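Local coordinates for purine nucleoside phosphorylase YlmD (Geobacillus stearothermophilus, PDB 6T1B), which cleaves adenosine, inosine and S-methyl-5'-thioadenosine with phosphate to release the free purine base, and also deaminates adenosine, using zinc as its cofactor, at residues K37-S42 with R258-R263; G46-D51 with Q98-A103; C126-F131 with G177-P182. One frame throughout, in Å; residues are numbered along the deposited sequence.

Contact 1 (K37-S42 with R258-R263); sequences KGPFAS and RGTTGR. With NOS (inosine), chain B.
Pro39 and Phe40, a short 3-10 turn in the loop ahead of helix 53-67, pass beside Thr261 and Gly262 of an irregular loop, bringing the CA atoms of Phe40 and Gly262 to 4.5 Å. No direct hydrogen bond crosses between the segments. A CA-H...O contact runs from Thr261 CA to Pro39 O at 3.5 Å, nearly straight at 159°, and a water gives its hydrogens to Pro39 O (2.9 Å) and Thr260 O (2.8 Å).

The Pro39 ring lies alongside the Thr260 side chain, CG to CG2 3.7 Å, the methyl being anti to the backbone N. Phe40 turns its ring edge to the carbonyl of Thr261: CE2 is 3.5 Å from Thr261 O, which lies close to the ring plane, while Pro39 CG rests over one face near the rim. The hydroxyl of Thr261 bonds to Asp257. At the far end Arg263 bends at chi2 (-70°); its NE donates almost linearly to O4' of inosine at 3.0 Å, and NH1 donates to Gly262 O at 3.0 Å from above the carbonyl plane.

Two N-H groups of one guanidinium are thus shared between the ribose ring oxygen and the backbone of its own loop. Gly262, whose N lies at the Phe40 ring edge, accepts from NH1 through its carbonyl and so probably helps fix the rotation of the guanidinium.

Contact 2 (G46-D51 with Q98-A103); sequences GLHVGD and QDFATA. With NOS (inosine), chain B.
His48 and Phe100 both carry CG anti to the backbone N (chi1 -174° in Phe100), and their CB atoms head toward the opposite segment. This places His48 CB over the centre of the phenyl face, 3.9 Å from the centroid, as a CH-pi contact. The imidazole follows with its plane at 17° to the phenyl ring, but the two are slid apart, centroids 5.1 Å, so stacking overlap is slight. Leu47 supplies the aliphatic partner: its CB meets Phe100 CB at 4.0 Å, and its CD1 lies 3.9 Å from Phe100 N, where Asp99 OD2 accepts from Ala101 N in an Asx turn, next to the 3-10 segment 100-102.

The same residues hold the purine. Leu47 N donates to inosine O6 at 2.8 Å, His48 N stands 2.9 Å from N7, and the edge of Phe100 comes to N1, with CE1 at 3.4 Å. Gly46 suits its place because a CB there would clash with N7, and the branched Val49 offers CG1 to C8.

A backbone N-H bonded to O6, beside an aromatic edge at N1, makes this the hypoxanthine end of the nucleoside pocket in this YfiH/LACC1-family enzyme, bounded by two loops near the protein surface.

Contact 3 (C126-F131 with G177-P182); sequences CVPIYF and GPAIGP
Gly177 N donates to Pro128 O at 2.9 Å in a nearly linear bond (172°), approaching almost in line with the carbonyl. It is the one direct hydrogen bond between the segments; Pro128, lacking an N-H, can only accept here. Its ring instead packs against the other segment, CD lying 3.2 Å from Pro178 O. A side chain on Gly177 would collide with Pro128 CG, and Tyr130 CE1, at the ring edge, lies 4.3 Å from Gly177 CA, which leaves little room for a side chain and suits glycine. Further along, the small Ala179 sets its CB against Val127 CG2 (3.9 Å) and Cys126 O (3.7 Å). Cys126 O and Pro178 O are both acceptors, and a water reconciles them by donating to Cys126 O at 2.7 Å and to Pro178 O at 3.1 Å.

In the next shell, strand 127-133 lies between strands 138-144 and 173-176 of a mixed sheet, antiparallel to both, and the segment 177-182 carries the chain on from the end of strand 173-176. Helix 219-229 packs on Val127 and Ala179, the hydroxyl of Tyr130 bonds to Gly27 O, and the backbone of Ala179 pairs with Thr244, which sits between Cys243 and Cys246 of the second zinc site.

The CB of Cys126 points away from 177-182, and its SG binds the catalytic zinc ion with His81 and His143. A metal ligand just ahead of a strand is thus probably steadied through its backbone, the water donating to its carbonyl O and the methyl of Ala179 resting against that oxygen.

Contacts 1 and 2 meet directly, their centres 14 Å apart: Phe40 CZ approaches Val49 O at 3.3 Å, and Arg263 CZ packs on Val49 CG1 at 3.8 Å. Val49 thus joins the loop that holds the base to the arginine that holds the ribose, and both contacts touch the same inosine. Contact 3 stands apart, its centre 19 Å from that of contact 1 and 21 Å from that of contact 2, with nearest atoms about 8 and 11 Å away. It reaches the site through the Cys126 side chain, about 5 Å from inosine and about 2 Å from the catalytic zinc ion. In sequence, the loop closed by contact 1 encloses the other two.

Contact 1 (K37-S42 with R258-R263)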
loop_
_atom_site.group_PDB
_atom_site.type_symbol
_atom_site.label_atom_id
_atom_site.label_comp_id
_atom_site.label_asym_id
_atom_site.label_seq_id
_atom_site.Cartn_x
_atom_site.Cartn_y
_atom_site.Cartn_z
ATOM N N LYS A 37 4.640 11.052 -19.460
ATOM C CA LYS A 37 5.706 11.977 -19.795
ATOM C C LYS A 37 5.955 12.983 -18.675
ATOM O O LYS A 37 5.166 13.159 -17.751
ATOM C CB LYS A 37 5.348 12.681 -21.127
ATOM C CG LYS A 37 5.115 11.677 -22.268
ATOM C CD LYS A 37 4.039 12.150 -23.209
ATOM C CE LYS A 37 3.679 11.088 -24.241
ATOM N NZ LYS A 37 2.471 10.328 -23.833
ATOM N N GLY A 38 7.099 13.639 -18.770
ATOM C CA GLY A 38 7.390 14.738 -17.870
ATOM C C GLY A 38 7.525 14.258 -16.439
ATOM O O GLY A 38 8.199 13.263 -16.138
ATOM N N PRO A 39 6.872 14.935 -15.502
ATOM C CA PRO A 39 7.022 14.528 -14.101
ATOM C C PRO A 39 6.442 13.146 -13.827
ATOM O O PRO A 39 6.664 12.589 -12.740
ATOM C CB PRO A 39 6.262 15.610 -13.316
ATOM C CG PRO A 39 5.265 16.134 -14.304
ATOM C CD PRO A 39 5.885 16.032 -15.667
ATOM N N PHE A 40 5.629 12.621 -14.741
ATOM C CA PHE A 40 4.970 11.347 -14.566
ATOM C C PHE A 40 5.726 10.215 -15.230
ATOM O O PHE A 40 5.218 9.092 -15.257
ATOM C CB PHE A 40 3.554 11.427 -15.138
ATOM C CG PHE A 40 2.753 12.584 -14.583
ATOM C CD1 PHE A 40 2.342 13.611 -15.416
ATOM C CD2 PHE A 40 2.426 12.646 -13.246
ATOM C CE1 PHE A 40 1.624 14.679 -14.896
ATOM C CE2 PHE A 40 1.720 13.720 -12.726
ATOM C CZ PHE A 40 1.308 14.729 -13.567
ATOM N N ALA A 41 6.921 10.488 -15.765
ATOM C CA ALA A 41 7.643 9.501 -16.572
ATOM C C ALA A 41 7.997 8.293 -15.714
ATOM O O ALA A 41 8.649 8.445 -14.680
ATOM C CB ALA A 41 8.910 10.152 -17.104
ATOM N N SER A 42 7.594 7.072 -16.135
ATOM C CA SER A 42 6.708 6.807 -17.274
ATOM C C SER A 42 5.498 5.924 -16.893
ATOM O O SER A 42 4.423 6.071 -17.473
ATOM C CB SER A 42 7.423 6.123 -18.434
ATOM O OG SER A 42 7.956 4.865 -18.071
ATOM N N ARG A 258 8.881 16.826 -5.101
ATOM C CA ARG A 258 8.328 18.154 -4.815
ATOM C C ARG A 258 6.862 18.242 -5.217
ATOM O O ARG A 258 6.389 19.289 -5.672
ATOM C CB ARG A 258 9.150 19.251 -5.478
ATOM C CG ARG A 258 10.611 19.207 -5.042
ATOM C CD ARG A 258 11.397 20.403 -5.520
ATOM N NE ARG A 258 10.982 21.616 -4.827
ATOM C CZ ARG A 258 11.446 21.991 -3.640
ATOM N NH1 ARG A 258 12.345 21.249 -3.010
ATOM N NH2 ARG A 258 11.007 23.110 -3.080
ATOM N N GLY A 259 6.139 17.162 -5.005
ATOM C CA GLY A 259 4.692 17.155 -5.043
ATOM C C GLY A 259 4.050 16.945 -6.392
ATOM O O GLY A 259 2.833 16.756 -6.440
ATOM N N THR A 260 4.811 16.922 -7.476
ATOM C CA THR A 260 4.243 16.657 -8.794
ATOM C C THR A 260 4.971 15.443 -9.357
ATOM O O THR A 260 6.131 15.545 -9.777
ATOM C CB THR A 260 4.350 17.857 -9.739
ATOM O OG1 THR A 260 3.519 18.932 -9.267
ATOM C CG2 THR A 260 3.853 17.469 -11.129
ATOM N N THR A 261 4.295 14.302 -9.344
ATOM C CA THR A 261 4.925 13.045 -9.698
ATOM C C THR A 261 3.842 12.002 -9.943
ATOM O O THR A 261 2.646 12.235 -9.718
ATOM C CB THR A 261 5.921 12.614 -8.613
ATOM O OG1 THR A 261 6.766 11.577 -9.142
ATOM C CG2 THR A 261 5.227 12.186 -7.340
ATOM N N GLY A 262 4.294 10.835 -10.410
ATOM C CA GLY A 262 3.402 9.730 -10.664
ATOM C C GLY A 262 3.086 8.955 -9.393
ATOM O O GLY A 262 3.458 9.308 -8.267
ATOM N N ARG A 263 2.362 7.868 -9.600
ATOM C CA ARG A 263 2.075 6.900 -8.563
ATOM C C ARG A 263 2.407 5.487 -9.024
ATOM O O ARG A 263 2.118 5.101 -10.166
ATOM C CB ARG A 263 0.593 6.925 -8.188
ATOM C CG ARG A 263 0.090 8.248 -7.667
ATOM C CD ARG A 263 0.662 8.544 -6.296
ATOM N NE ARG A 263 0.148 9.788 -5.739
ATOM C CZ ARG A 263 0.765 10.961 -5.827
ATOM N NH1 ARG A 263 1.928 11.075 -6.449
ATOM N NH2 ARG A 263 0.219 12.048 -5.290
HETATM N N9 NOS B . -4.029 9.786 -6.199
HETATM C C4 NOS B . -4.711 8.633 -6.315
HETATM N N3 NOS B . -5.323 7.705 -5.334
HETATM C C2 NOS B . -6.036 6.551 -5.805
HETATM N N1 NOS B . -6.168 6.274 -7.207
HETATM C C6 NOS B . -5.604 7.123 -8.186
HETATM O O6 NOS B . -5.738 6.828 -9.342
HETATM C C5 NOS B . -4.843 8.354 -7.654
HETATM N N7 NOS B . -4.207 9.279 -8.303
HETATM C C8 NOS B . -3.715 10.166 -7.442
HETATM C "C5'" NOS B . -2.296 8.003 -2.690
HETATM O "O5'" NOS B . -0.970 7.808 -2.205
HETATM C "C4'" NOS B . -2.546 9.454 -3.014
HETATM O "O4'" NOS B . -2.542 9.606 -4.451
HETATM C "C1'" NOS B . -3.686 10.321 -4.868
HETATM C "C2'" NOS B . -4.728 10.156 -3.767
HETATM O "O2'" NOS B . -5.598 11.279 -3.732
HETATM C "C3'" NOS B . -3.867 10.036 -2.508
HETATM O "O3'" NOS B . -3.625 11.346 -1.966
HETATM O O HOH W 1 8.282 14.152 -10.926
HETATM O O HOH W 2 8.887 12.257 -11.735
#

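Contact 2 (G46-D51 with Q98-A103)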
loop_
_atom_site.group_PDB
_atom_site.type_symbol
_atom_site.label_atom_id
_atom_site.label_comp_id
_atom_site.label_asym_id
_atom_site.label_seq_id
_atom_site.Cartn_x
_atom_site.Cartn_y
_atom_site.Cartn_z
ATOM N N GLY A 46 -1.538 6.605 -11.429
ATOM C CA GLY A 46 -2.511 7.423 -10.741
ATOM C C GLY A 46 -3.342 8.233 -11.711
ATOM O O GLY A 46 -2.805 8.955 -12.551
ATOM N N LEU A 47 -4.663 8.096 -11.601
ATOM C CA LEU A 47 -5.626 8.826 -12.403
ATOM C C LEU A 47 -5.973 10.192 -11.833
ATOM O O LEU A 47 -6.685 10.953 -12.497
ATOM C CB LEU A 47 -6.927 8.021 -12.534
ATOM C CG LEU A 47 -6.777 6.751 -13.388
ATOM C CD1 LEU A 47 -7.970 5.838 -13.159
ATOM C CD2 LEU A 47 -6.616 7.119 -14.849
ATOM N N HIS A 48 -5.523 10.515 -10.618
ATOM C CA HIS A 48 -5.884 11.789 -10.021
ATOM C C HIS A 48 -4.669 12.624 -9.647
ATOM O O HIS A 48 -4.609 13.207 -8.567
ATOM C CB HIS A 48 -6.804 11.662 -8.805
ATOM C CG HIS A 48 -7.416 12.971 -8.376
ATOM N ND1 HIS A 48 -8.407 13.604 -9.099
ATOM C CD2 HIS A 48 -7.143 13.788 -7.328
ATOM C CE1 HIS A 48 -8.746 14.732 -8.496
ATOM N NE2 HIS A 48 -7.989 14.868 -7.421
ATOM N N VAL A 49 -3.690 12.683 -10.546
ATOM C CA VAL A 49 -2.518 13.513 -10.337
ATOM C C VAL A 49 -2.298 14.501 -11.466
ATOM O O VAL A 49 -1.269 15.175 -11.494
ATOM C CB VAL A 49 -1.237 12.692 -10.085
ATOM C CG1 VAL A 49 -1.343 11.943 -8.791
ATOM C CG2 VAL A 49 -0.946 11.757 -11.251
ATOM N N GLY A 50 -3.242 14.615 -12.401
ATOM C CA GLY A 50 -3.128 15.575 -13.472
ATOM C C GLY A 50 -2.405 15.070 -14.698
ATOM O O GLY A 50 -2.048 15.873 -15.561
ATOM N N ASP A 51 -2.168 13.768 -14.791
ATOM C CA ASP A 51 -1.594 13.169 -15.983
ATOM C C ASP A 51 -2.672 12.939 -17.048
ATOM O O ASP A 51 -3.879 13.000 -16.796
ATOM C CB ASP A 51 -0.900 11.861 -15.580
ATOM C CG ASP A 51 0.054 11.303 -16.622
ATOM O OD1 ASP A 51 0.362 11.960 -17.635
ATOM O OD2 ASP A 51 0.503 10.165 -16.380
ATOM N N GLN A 98 -10.557 2.368 -14.589
ATOM C CA GLN A 98 -10.289 3.259 -15.701
ATOM C C GLN A 98 -10.877 4.642 -15.512
ATOM O O GLN A 98 -10.603 5.530 -16.330
ATOM C CB GLN A 98 -10.856 2.663 -16.999
ATOM C CG GLN A 98 -10.241 1.321 -17.316
ATOM C CD GLN A 98 -10.753 0.727 -18.601
ATOM O OE1 GLN A 98 -10.775 1.385 -19.633
ATOM N NE2 GLN A 98 -11.180 -0.532 -18.539
ATOM N N ASP A 99 -11.683 4.856 -14.474
ATOM C CA ASP A 99 -12.328 6.145 -14.229
ATOM C C ASP A 99 -12.240 6.373 -12.726
ATOM O O ASP A 99 -12.875 5.640 -11.954
ATOM C CB ASP A 99 -13.787 6.140 -14.684
ATOM C CG ASP A 99 -14.445 7.505 -14.546
ATOM O OD1 ASP A 99 -15.409 7.777 -15.281
ATOM O OD2 ASP A 99 -13.977 8.320 -13.720
ATOM N N PHE A 100 -11.458 7.371 -12.295
ATOM C CA PHE A 100 -11.292 7.593 -10.865
ATOM C C PHE A 100 -12.620 7.835 -10.159
ATOM O O PHE A 100 -12.768 7.478 -8.984
ATOM C CB PHE A 100 -10.377 8.800 -10.646
ATOM C CG PHE A 100 -10.017 9.034 -9.221
ATOM C CD1 PHE A 100 -9.249 8.105 -8.528
ATOM C CD2 PHE A 100 -10.428 10.165 -8.561
ATOM C CE1 PHE A 100 -8.911 8.312 -7.187
ATOM C CE2 PHE A 100 -10.088 10.376 -7.222
ATOM C CZ PHE A 100 -9.327 9.443 -6.543
ATOM N N ALA A 101 -13.587 8.435 -10.848
ATOM C CA ALA A 101 -14.858 8.772 -10.216
ATOM C C ALA A 101 -15.654 7.552 -9.784
ATOM O O ALA A 101 -16.589 7.702 -8.989
ATOM C CB ALA A 101 -15.693 9.647 -11.158
ATOM N N THR A 102 -15.343 6.356 -10.288
ATOM C CA THR A 102 -16.067 5.157 -9.880
ATOM C C THR A 102 -15.326 4.340 -8.828
ATOM O O THR A 102 -15.801 3.265 -8.455
ATOM C CB THR A 102 -16.430 4.244 -11.064
ATOM O OG1 THR A 102 -15.256 3.640 -11.619
ATOM C CG2 THR A 102 -17.177 5.004 -12.131
ATOM N N ALA A 103 -14.170 4.803 -8.364
ATOM C CA ALA A 103 -13.470 4.117 -7.286
ATOM C C ALA A 103 -14.350 4.030 -6.039
ATOM O O ALA A 103 -15.239 4.852 -5.830
ATOM C CB ALA A 103 -12.197 4.889 -6.942
HETATM N N9 NOS B . -4.029 9.786 -6.199
HETATM C C4 NOS B . -4.711 8.633 -6.315
HETATM N N3 NOS B . -5.323 7.705 -5.334
HETATM C C2 NOS B . -6.036 6.551 -5.805
HETATM N N1 NOS B . -6.168 6.274 -7.207
HETATM C C6 NOS B . -5.604 7.123 -8.186
HETATM O O6 NOS B . -5.738 6.828 -9.342
HETATM C C5 NOS B . -4.843 8.354 -7.654
HETATM N N7 NOS B . -4.207 9.279 -8.303
HETATM C C8 NOS B . -3.715 10.166 -7.442
HETATM C "C5'" NOS B . -2.296 8.003 -2.690
HETATM O "O5'" NOS B . -0.970 7.808 -2.205
HETATM C "C4'" NOS B . -2.546 9.454 -3.014
HETATM O "O4'" NOS B . -2.542 9.606 -4.451
HETATM C "C1'" NOS B . -3.686 10.321 -4.868
HETATM C "C2'" NOS B . -4.728 10.156 -3.767
HETATM O "O2'" NOS B . -5.598 11.279 -3.732
HETATM C "C3'" NOS B . -3.867 10.036 -2.508
HETATM O "O3'" NOS B . -3.625 11.346 -1.966
#

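Contact 3 (C126-F131 with G177-P182)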
loop_
_atom_site.group_PDB
_atom_site.type_symbol
_atom_site.label_atom_id
_atom_site.label_comp_id
_atom_site.label_asym_id
_atom_site.label_seq_id
_atom_site.Cartn_x
_atom_site.Cartn_y
_atom_site.Cartn_z
ATOM N N CYS A 126 3.733 6.900 0.799
ATOM C CA CYS A 126 2.931 6.379 1.908
ATOM C C CYS A 126 3.120 4.873 1.996
ATOM O O CYS A 126 3.544 4.223 1.050
ATOM C CB CYS A 126 1.471 6.756 1.711
ATOM S SG CYS A 126 1.170 8.545 1.842
ATOM N N VAL A 127 2.786 4.319 3.149
ATOM C CA VAL A 127 3.066 2.915 3.397
ATOM C C VAL A 127 2.020 1.998 2.778
ATOM O O VAL A 127 0.831 2.090 3.119
ATOM C CB VAL A 127 3.176 2.624 4.909
ATOM C CG1 VAL A 127 3.534 1.163 5.122
ATOM C CG2 VAL A 127 4.181 3.544 5.550
ATOM N N PRO A 128 2.417 1.096 1.864
ATOM C CA PRO A 128 1.482 0.059 1.394
ATOM C C PRO A 128 1.535 -1.132 2.337
ATOM O O PRO A 128 2.613 -1.701 2.576
ATOM C CB PRO A 128 2.009 -0.284 -0.007
ATOM C CG PRO A 128 3.477 -0.002 0.042
ATOM C CD PRO A 128 3.732 0.983 1.192
ATOM N N ILE A 129 0.395 -1.511 2.887
ATOM C CA ILE A 129 0.331 -2.608 3.847
ATOM C C ILE A 129 -0.481 -3.725 3.202
ATOM O O ILE A 129 -1.675 -3.558 2.926
ATOM C CB ILE A 129 -0.267 -2.176 5.194
ATOM C CG1 ILE A 129 0.376 -0.912 5.749
ATOM C CG2 ILE A 129 -0.079 -3.328 6.182
ATOM C CD1 ILE A 129 -0.276 -0.431 7.011
ATOM N N TYR A 130 0.179 -4.850 2.923
ATOM C CA TYR A 130 -0.438 -6.002 2.296
ATOM C C TYR A 130 -0.768 -7.032 3.371
ATOM O O TYR A 130 0.075 -7.340 4.217
ATOM C CB TYR A 130 0.541 -6.664 1.315
ATOM C CG TYR A 130 1.117 -5.792 0.197
ATOM C CD1 TYR A 130 2.072 -4.818 0.467
ATOM C CD2 TYR A 130 0.755 -6.001 -1.132
ATOM C CE1 TYR A 130 2.623 -4.047 -0.555
ATOM C CE2 TYR A 130 1.293 -5.249 -2.142
ATOM C CZ TYR A 130 2.226 -4.260 -1.850
ATOM O OH TYR A 130 2.808 -3.513 -2.864
ATOM N N PHE A 131 -1.974 -7.615 3.291
ATOM C CA PHE A 131 -2.446 -8.581 4.263
ATOM C C PHE A 131 -2.849 -9.869 3.548
ATOM O O PHE A 131 -3.453 -9.816 2.464
ATOM C CB PHE A 131 -3.695 -8.061 4.973
ATOM C CG PHE A 131 -3.511 -6.802 5.767
ATOM C CD1 PHE A 131 -3.482 -5.563 5.163
ATOM C CD2 PHE A 131 -3.442 -6.849 7.140
ATOM C CE1 PHE A 131 -3.368 -4.424 5.938
ATOM C CE2 PHE A 131 -3.312 -5.714 7.902
ATOM C CZ PHE A 131 -3.287 -4.507 7.304
ATOM N N GLY A 177 5.392 -2.598 2.496
ATOM C CA GLY A 177 6.144 -2.409 1.276
ATOM C C GLY A 177 6.979 -1.149 1.254
ATOM O O GLY A 177 7.064 -0.413 2.249
ATOM N N PRO A 178 7.624 -0.899 0.117
ATOM C CA PRO A 178 8.452 0.304 -0.049
ATOM C C PRO A 178 7.674 1.577 0.245
ATOM O O PRO A 178 6.535 1.743 -0.196
ATOM C CB PRO A 178 8.876 0.229 -1.517
ATOM C CG PRO A 178 8.869 -1.236 -1.826
ATOM C CD PRO A 178 7.673 -1.768 -1.073
ATOM N N ALA A 179 8.328 2.493 0.947
ATOM C CA ALA A 179 7.710 3.721 1.425
ATOM C C ALA A 179 8.827 4.661 1.816
ATOM O O ALA A 179 10.003 4.294 1.808
ATOM C CB ALA A 179 6.776 3.443 2.601
ATOM N N ILE A 180 8.473 5.896 2.141
ATOM C CA ILE A 180 9.500 6.851 2.515
ATOM C C ILE A 180 10.060 6.460 3.878
ATOM O O ILE A 180 9.316 6.107 4.796
ATOM C CB ILE A 180 8.946 8.282 2.489
ATOM C CG1 ILE A 180 10.081 9.289 2.562
ATOM C CG2 ILE A 180 7.920 8.478 3.568
ATOM C CD1 ILE A 180 9.626 10.708 2.352
ATOM N N GLY A 181 11.375 6.528 4.013
ATOM C CA GLY A 181 12.034 6.178 5.248
ATOM C C GLY A 181 12.326 7.389 6.105
ATOM O O GLY A 181 12.219 8.535 5.672
ATOM N N PRO A 182 12.722 7.136 7.358
ATOM C CA PRO A 182 13.085 8.239 8.252
ATOM C C PRO A 182 14.322 8.953 7.785
ATOM O O PRO A 182 14.568 10.092 8.206
ATOM C CB PRO A 182 13.304 7.548 9.601
ATOM C CG PRO A 182 13.627 6.120 9.252
ATOM C CD PRO A 182 12.860 5.816 7.992
HETATM O O HOH W 3 5.089 4.311 -1.122
#